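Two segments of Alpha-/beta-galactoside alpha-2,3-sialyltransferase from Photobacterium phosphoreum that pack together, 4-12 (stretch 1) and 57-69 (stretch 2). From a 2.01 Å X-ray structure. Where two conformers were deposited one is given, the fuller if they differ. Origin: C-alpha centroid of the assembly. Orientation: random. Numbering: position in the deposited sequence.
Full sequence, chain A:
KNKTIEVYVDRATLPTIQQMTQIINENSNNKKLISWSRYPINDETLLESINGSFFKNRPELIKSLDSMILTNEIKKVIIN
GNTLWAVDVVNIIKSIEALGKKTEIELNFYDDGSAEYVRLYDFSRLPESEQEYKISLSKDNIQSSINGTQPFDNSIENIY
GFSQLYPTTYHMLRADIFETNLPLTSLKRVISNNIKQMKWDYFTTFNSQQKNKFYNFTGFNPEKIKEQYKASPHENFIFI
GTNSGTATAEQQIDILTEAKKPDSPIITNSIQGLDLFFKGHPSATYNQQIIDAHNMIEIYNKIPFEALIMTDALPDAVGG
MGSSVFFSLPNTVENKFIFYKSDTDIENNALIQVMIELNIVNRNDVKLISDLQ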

ATOM      1  N   THR A   4      14.707 -10.864  20.215  1.00 19.45           N
ATOM      2  CA  THR A   4      14.443 -10.320  18.896  0.50 18.58           C
ATOM      3  C   THR A   4      13.699  -8.998  19.011  1.00 18.05           C
ATOM      4  O   THR A   4      12.730  -8.873  19.750  1.00 18.03           O
ATOM      5  N   ILE A   5      14.204  -8.001  18.294  1.00 17.33           N
ATOM      6  CA  ILE A   5      13.572  -6.696  18.212  1.00 17.26           C
ATOM      7  C   ILE A   5      12.900  -6.590  16.848  1.00 16.67           C
ATOM      8  O   ILE A   5      13.504  -6.923  15.838  1.00 17.01           O
ATOM      9  N   GLU A   6      11.653  -6.120  16.832  1.00 16.10           N
ATOM     10  CA  GLU A   6      10.904  -5.892  15.598  1.00 15.05           C
ATOM     11  C   GLU A   6      10.834  -4.397  15.293  1.00 14.38           C
ATOM     12  O   GLU A   6      10.405  -3.604  16.131  1.00 13.71           O
ATOM     13  N   VAL A   7      11.266  -4.018  14.093  1.00 13.76           N
ATOM     14  CA  VAL A   7      11.299  -2.614  13.672  1.00 13.18           C
ATOM     15  C   VAL A   7      10.208  -2.417  12.623  1.00 12.84           C
ATOM     16  O   VAL A   7      10.092  -3.215  11.692  1.00 12.33           O
ATOM     17  N   TYR A   8       9.428  -1.351  12.776  1.00 12.69           N
ATOM     18  CA  TYR A   8       8.326  -1.041  11.869  1.00 12.11           C
ATOM     19  C   TYR A   8       8.458   0.392  11.363  1.00 12.19           C
ATOM     20  O   TYR A   8       8.388   1.336  12.155  1.00 12.03           O
ATOM     21  N   VAL A   9       8.650   0.550  10.055  1.00 11.85           N
ATOM     22  CA  VAL A   9       8.774   1.870   9.436  1.00 11.73           C
ATOM     23  C   VAL A   9       7.931   1.984   8.159  1.00 11.89           C
ATOM     24  O   VAL A   9       7.736   0.990   7.440  1.00 11.98           O
ATOM     25  N   ASP A  10       7.409   3.188   7.919  1.00 11.58           N
ATOM     26  CA  ASP A  10       6.628   3.525   6.715  1.00 12.14           C
ATOM     27  C   ASP A  10       6.416   5.028   6.602  1.00 12.74           C
ATOM     28  O   ASP A  10       6.239   5.723   7.599  1.00 13.19           O
ATOM     29  N   ARG A  11       6.405   5.502   5.362  1.00 13.82           N
ATOM     30  CA  ARG A  11       6.131   6.900   5.030  1.00 14.49           C
ATOM     31  C   ARG A  11       4.718   7.102   4.516  1.00 14.55           C
ATOM     32  O   ARG A  11       4.202   8.222   4.525  1.00 14.94           O
ATOM     33  N   ALA A  12       4.111   6.026   4.021  1.00 14.89           N
ATOM     34  CA  ALA A  12       2.800   6.093   3.368  1.00 14.98           C
ATOM     35  C   ALA A  12       1.701   5.606   4.312  1.00 14.95           C
ATOM     36  O   ALA A  12       1.742   5.905   5.509  1.00 15.40           O
ATOM     37  N   ASN A  57      10.935  10.100  14.187  1.00 20.12           N
ATOM     38  CA  ASN A  57      11.771  10.003  12.991  1.00 20.76           C
ATOM     39  C   ASN A  57      12.758   8.837  13.006  1.00 20.01           C
ATOM     40  O   ASN A  57      13.038   8.252  14.057  1.00 20.04           O
ATOM     41  N   ARG A  58      13.276   8.521  11.822  1.00 19.30           N
ATOM     42  CA  ARG A  58      14.229   7.431  11.624  1.00 18.46           C
ATOM     43  C   ARG A  58      15.543   7.555  12.432  1.00 18.18           C
ATOM     44  O   ARG A  58      15.967   6.575  13.057  1.00 17.38           O
ATOM     45  N   PRO A  59      16.199   8.741  12.431  1.00 17.84           N
ATOM     46  CA  PRO A  59      17.416   8.795  13.253  1.00 17.79           C
ATOM     47  C   PRO A  59      17.199   8.556  14.763  1.00 17.71           C
ATOM     48  O   PRO A  59      18.088   7.992  15.410  1.00 17.71           O
ATOM     49  N   GLU A  60      16.040   8.936  15.314  1.00 17.54           N
ATOM     50  CA  GLU A  60      15.753   8.630  16.728  1.00 17.97           C
ATOM     51  C   GLU A  60      15.572   7.133  16.961  1.00 16.81           C
ATOM     52  O   GLU A  60      16.062   6.596  17.947  1.00 16.99           O
ATOM     53  N   LEU A  61      14.866   6.468  16.052  1.00 16.46           N
ATOM     54  CA  LEU A  61      14.639   5.024  16.160  1.00 15.66           C
ATOM     55  C   LEU A  61      15.964   4.270  16.124  1.00 15.75           C
ATOM     56  O   LEU A  61      16.204   3.364  16.933  1.00 15.76           O
ATOM     57  N   ILE A  62      16.822   4.660  15.190  1.00 16.09           N
ATOM     58  CA  ILE A  62      18.130   4.045  15.015  1.00 16.17           C
ATOM     59  C   ILE A  62      19.006   4.182  16.277  1.00 16.85           C
ATOM     60  O   ILE A  62      19.681   3.230  16.672  1.00 16.93           O
ATOM     61  N   LYS A  63      18.966   5.354  16.906  1.00 17.86           N
ATOM     62  CA  LYS A  63      19.676   5.613  18.163  1.00 19.15           C
ATOM     63  C   LYS A  63      19.282   4.626  19.281  1.00 18.99           C
ATOM     64  O   LYS A  63      20.149   4.085  19.967  1.00 18.63           O
ATOM     65  N   SER A  64      17.981   4.396  19.447  1.00 19.42           N
ATOM     66  CA  SER A  64      17.472   3.445  20.436  1.00 20.12           C
ATOM     67  C   SER A  64      17.754   1.997  20.043  1.00 20.10           C
ATOM     68  O   SER A  64      18.034   1.167  20.908  1.00 20.07           O
ATOM     69  N   LEU A  65      17.655   1.700  18.746  1.00 19.60           N
ATOM     70  CA  LEU A  65      17.993   0.374  18.228  1.00 19.74           C
ATOM     71  C   LEU A  65      19.438   0.030  18.592  1.00 19.64           C
ATOM     72  O   LEU A  65      19.705  -1.008  19.181  1.00 19.35           O
ATOM     73  N   ASP A  66      20.352   0.928  18.234  1.00 20.12           N
ATOM     74  CA  ASP A  66      21.775   0.745  18.466  1.00 20.73           C
ATOM     75  C   ASP A  66      22.139   0.541  19.940  1.00 20.82           C
ATOM     76  O   ASP A  66      22.970  -0.303  20.256  1.00 20.29           O
ATOM     77  N   SER A  67      21.534   1.311  20.843  1.00 21.60           N
ATOM     78  CA  SER A  67      21.846   1.130  22.265  1.00 22.33           C
ATOM     79  C   SER A  67      21.366  -0.241  22.762  1.00 22.27           C
ATOM     80  O   SER A  67      22.055  -0.896  23.547  1.00 22.36           O
ATOM     81  N   MET A  68      20.209  -0.690  22.279  1.00 22.01           N
ATOM     82  CA  MET A  68      19.719  -2.040  22.604  1.00 22.39           C
ATOM     83  C   MET A  68      20.688  -3.128  22.138  1.00 21.81           C
ATOM     84  O   MET A  68      20.993  -4.064  22.894  1.00 21.66           O
ATOM     85  N   ILE A  69      21.168  -3.004  20.897  1.00 21.42           N
ATOM     86  CA  ILE A  69      22.135  -3.960  20.349  1.00 21.37           C
ATOM     87  C   ILE A  69      23.438  -3.944  21.160  1.00 22.09           C
ATOM     88  O   ILE A  69      24.075  -4.990  21.334  1.00 21.82           O
TER

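The helix 58-69 lies almost antiparallel to the strand 4-10, with 172° between their N-to-C directions and 10.8 Å between the axes at closest approach. That spacing leaves room for a layer of side chains, and no hydrogen bond crosses it; 319 Å² is buried, summed over both sides.

Asn57 precedes the helix and has no contact with the strand. Its p rotamer (chi1 56°) turns the amide back over the first turn, where Asn57 OD1 accepts from Glu60 N at 3.0 Å with an N-H...O angle of 152°, a capping bond; Glu60 N also makes a weak bond to Asn57 O at 3.3 Å.

Arg58 starts sideways from the backbone, but its t, t, p course brings the guanidinium closer to stretch 1. Arg58 NH2 lies 4.4 Å from Arg11 NH1, near the plane of the Arg11 guanidinium and at its edge. These are like charges, so the proximity itself is not attractive; both nitrogens have hydrogen-bond partners elsewhere in the structure. Arg11 extends from the loop after the strand, where Asp10 OD1 accepts from Ala12 N at 3.0 Å and 168°.

Pro59 and Glu60 are exposed and out of reach, and the next inward residue is Leu61, whose CA-to-CB bond points toward the strand. With chi1 and chi2 both t, its branched end packs on both valines: Leu61 CD2 is 4.0 Å from Val7 CG1, and Leu61 CD1 is 4.2 Å from the same atom and 4.1 Å from Val9 CG1. Val7 (t) and Val9 (m) both point toward the helix, as expected for alternate residues of a strand. Between them Tyr8 points away, and its hydroxyl donates to the carboxylate two residues earlier, Tyr8 OH to Glu6 OE1 at 2.7 Å.

Ile62, Lys63 and Ser64 do not contact the strand. One turn after Leu61, Leu65 leaves sideways with an off-well chi1 of -147°, yet its end approaches the strand. Leu65 CG is 4.3 Å from Val7 CG2, while Leu65 CD2 reaches Ile5 CD1 at 4.1 Å, so the side chain spans two inward strand positions. The 8.3 Å CA separation of Ile5 and Leu65 is bridged by side chains alone.

Asp66 and Ser67 are again out of reach. Met68 points toward the strand and, with an m, t, p conformation, places Met68 CE 3.7 Å from Ile5 CD1, the closest contact in the interface. Ile5, buried and in the m, t rotamer, thus touches both Leu65 and Met68 through its terminal methyl.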

ATOM      1  CB  THR A   4      13.735 -11.324  17.938  0.50 18.73           C
ATOM      2  OG1 THR A   4      12.909 -10.607  17.010  0.50 18.05           O
ATOM      3  CG2 THR A   4      12.889 -12.316  18.702  0.50 18.39           C
ATOM      4  CB  ILE A   5      14.620  -5.555  18.365  1.00 17.50           C
ATOM      5  CG1 ILE A   5      15.254  -5.588  19.757  1.00 17.78           C
ATOM      6  CG2 ILE A   5      14.003  -4.175  18.106  1.00 17.35           C
ATOM      7  CD1 ILE A   5      16.425  -4.649  19.868  1.00 19.96           C
ATOM      8  CB  GLU A   6       9.495  -6.481  15.721  1.00 15.08           C
ATOM      9  CG  GLU A   6       9.464  -7.982  15.977  1.00 14.12           C
ATOM     10  CD  GLU A   6       8.070  -8.512  16.336  1.00 15.67           C
ATOM     11  OE1 GLU A   6       7.046  -7.843  16.039  1.00 15.00           O
ATOM     12  OE2 GLU A   6       8.002  -9.613  16.918  1.00 15.06           O
ATOM     13  CB  VAL A   7      12.682  -2.228  13.068  1.00 13.58           C
ATOM     14  CG1 VAL A   7      12.643  -0.851  12.418  1.00 13.46           C
ATOM     15  CG2 VAL A   7      13.768  -2.271  14.137  1.00 13.18           C
ATOM     16  CB  TYR A   8       6.980  -1.238  12.591  1.00 12.02           C
ATOM     17  CG  TYR A   8       6.700  -2.694  12.950  1.00 11.97           C
ATOM     18  CD1 TYR A   8       6.112  -3.552  12.028  1.00 11.96           C
ATOM     19  CD2 TYR A   8       7.036  -3.202  14.199  1.00 11.87           C
ATOM     20  CE1 TYR A   8       5.865  -4.881  12.333  1.00 12.22           C
ATOM     21  CE2 TYR A   8       6.793  -4.542  14.521  1.00 11.91           C
ATOM     22  CZ  TYR A   8       6.213  -5.372  13.582  1.00 12.74           C
ATOM     23  OH  TYR A   8       5.957  -6.695  13.879  1.00 12.96           O
ATOM     24  CB  VAL A   9      10.253   2.259   9.140  1.00 11.77           C
ATOM     25  CG1 VAL A   9      11.034   2.531  10.441  1.00 11.02           C
ATOM     26  CG2 VAL A   9      10.961   1.181   8.303  1.00 11.82           C
ATOM     27  CB  ASP A  10       5.256   2.837   6.704  1.00 11.34           C
ATOM     28  CG  ASP A  10       4.482   3.067   5.397  1.00 10.22           C
ATOM     29  OD1 ASP A  10       5.099   3.212   4.320  1.00  8.60           O
ATOM     30  OD2 ASP A  10       3.235   3.098   5.444  1.00 10.64           O
ATOM     31  CB  ARG A  11       7.089   7.358   3.928  1.00 14.51           C
ATOM     32  CG  ARG A  11       8.531   7.181   4.250  1.00 14.84           C
ATOM     33  CD  ARG A  11       9.349   8.065   3.344  1.00 14.98           C
ATOM     34  NE  ARG A  11      10.767   7.792   3.515  1.00 15.60           N
ATOM     35  CZ  ARG A  11      11.740   8.491   2.942  1.00 17.56           C
ATOM     36  NH1 ARG A  11      13.006   8.156   3.157  1.00 16.33           N
ATOM     37  NH2 ARG A  11      11.445   9.517   2.151  1.00 16.21           N
ATOM     38  CB  ALA A  12       2.820   5.273   2.083  1.00 14.79           C
ATOM     39  CB  ASN A  57      12.496  11.331  12.725  1.00 21.05           C
ATOM     40  CG  ASN A  57      13.329  11.786  13.906  1.00 22.85           C
ATOM     41  OD1 ASN A  57      14.192  11.058  14.389  1.00 24.98           O
ATOM     42  ND2 ASN A  57      13.073  13.003  14.375  1.00 24.76           N
ATOM     43  CB  ARG A  58      14.503   7.250  10.127  1.00 18.57           C
ATOM     44  CG  ARG A  58      15.020   5.868   9.729  1.00 18.28           C
ATOM     45  CD  ARG A  58      15.457   5.855   8.249  1.00 18.87           C
ATOM     46  NE  ARG A  58      16.634   6.691   8.011  1.00 17.38           N
ATOM     47  CZ  ARG A  58      17.035   7.138   6.820  1.00 18.89           C
ATOM     48  NH1 ARG A  58      18.134   7.884   6.738  1.00 17.96           N
ATOM     49  NH2 ARG A  58      16.361   6.845   5.712  1.00 16.42           N
ATOM     50  CB  PRO A  59      17.996  10.191  12.963  1.00 17.92           C
ATOM     51  CG  PRO A  59      16.858  10.985  12.427  1.00 18.08           C
ATOM     52  CD  PRO A  59      15.959  10.012  11.722  1.00 18.07           C
ATOM     53  CB  GLU A  60      14.530   9.382  17.268  1.00 18.51           C
ATOM     54  CG  GLU A  60      14.728  10.894  17.522  1.00 22.60           C
ATOM     55  CD  GLU A  60      15.985  11.246  18.323  1.00 28.32           C
ATOM     56  OE1 GLU A  60      16.693  12.190  17.903  1.00 31.74           O
ATOM     57  OE2 GLU A  60      16.272  10.601  19.364  1.00 30.01           O
ATOM     58  CB  LEU A  61      13.673   4.528  15.071  1.00 14.97           C
ATOM     59  CG  LEU A  61      13.315   3.030  15.070  1.00 13.53           C
ATOM     60  CD1 LEU A  61      11.924   2.794  14.480  1.00 13.76           C
ATOM     61  CD2 LEU A  61      14.371   2.206  14.322  1.00 14.29           C
ATOM     62  CB  ILE A  62      18.828   4.607  13.757  1.00 16.01           C
ATOM     63  CG1 ILE A  62      18.247   3.945  12.495  1.00 15.67           C
ATOM     64  CG2 ILE A  62      20.340   4.413  13.831  1.00 15.94           C
ATOM     65  CD1 ILE A  62      18.460   4.716  11.216  1.00 15.30           C
ATOM     66  CB  LYS A  63      19.427   7.061  18.604  1.00 19.60           C
ATOM     67  CG  LYS A  63      20.155   7.482  19.874  1.00 22.89           C
ATOM     68  CD  LYS A  63      21.465   8.207  19.586  1.00 26.78           C
ATOM     69  CE  LYS A  63      22.226   8.508  20.881  1.00 29.10           C
ATOM     70  NZ  LYS A  63      21.434   9.335  21.865  1.00 30.73           N
ATOM     71  CB  SER A  64      15.974   3.619  20.637  1.00 20.30           C
ATOM     72  OG  SER A  64      15.688   4.810  21.345  1.00 23.34           O
ATOM     73  CB  LEU A  65      17.831   0.336  16.701  1.00 19.61           C
ATOM     74  CG  LEU A  65      17.375  -0.946  16.002  1.00 20.32           C
ATOM     75  CD1 LEU A  65      17.900  -1.003  14.563  1.00 18.31           C
ATOM     76  CD2 LEU A  65      17.707  -2.223  16.763  1.00 20.02           C
ATOM     77  CB  ASP A  66      22.554   1.933  17.905  1.00 21.09           C
ATOM     78  CG  ASP A  66      22.541   1.985  16.391  1.00 22.53           C
ATOM     79  OD1 ASP A  66      22.083   1.019  15.723  1.00 23.33           O
ATOM     80  OD2 ASP A  66      22.995   3.019  15.862  1.00 24.71           O
ATOM     81  CB  SER A  67      21.330   2.289  23.133  1.00 22.48           C
ATOM     82  OG  SER A  67      19.921   2.378  23.106  1.00 25.21           O
ATOM     83  CB  MET A  68      18.334  -2.283  22.011  1.00 22.01           C
ATOM     84  CG  MET A  68      17.265  -1.389  22.606  1.00 23.27           C
ATOM     85  SD  MET A  68      15.589  -1.764  22.063  1.00 24.26           S
ATOM     86  CE  MET A  68      15.262  -3.197  23.086  1.00 24.71           C
ATOM     87  CB  ILE A  69      22.391  -3.736  18.838  1.00 21.14           C
ATOM     88  CG1 ILE A  69      21.136  -4.099  18.039  1.00 19.97           C
ATOM     89  CG2 ILE A  69      23.545  -4.598  18.342  1.00 20.45           C
ATOM     90  CD1 ILE A  69      21.100  -3.522  16.654  1.00 20.10           C
TER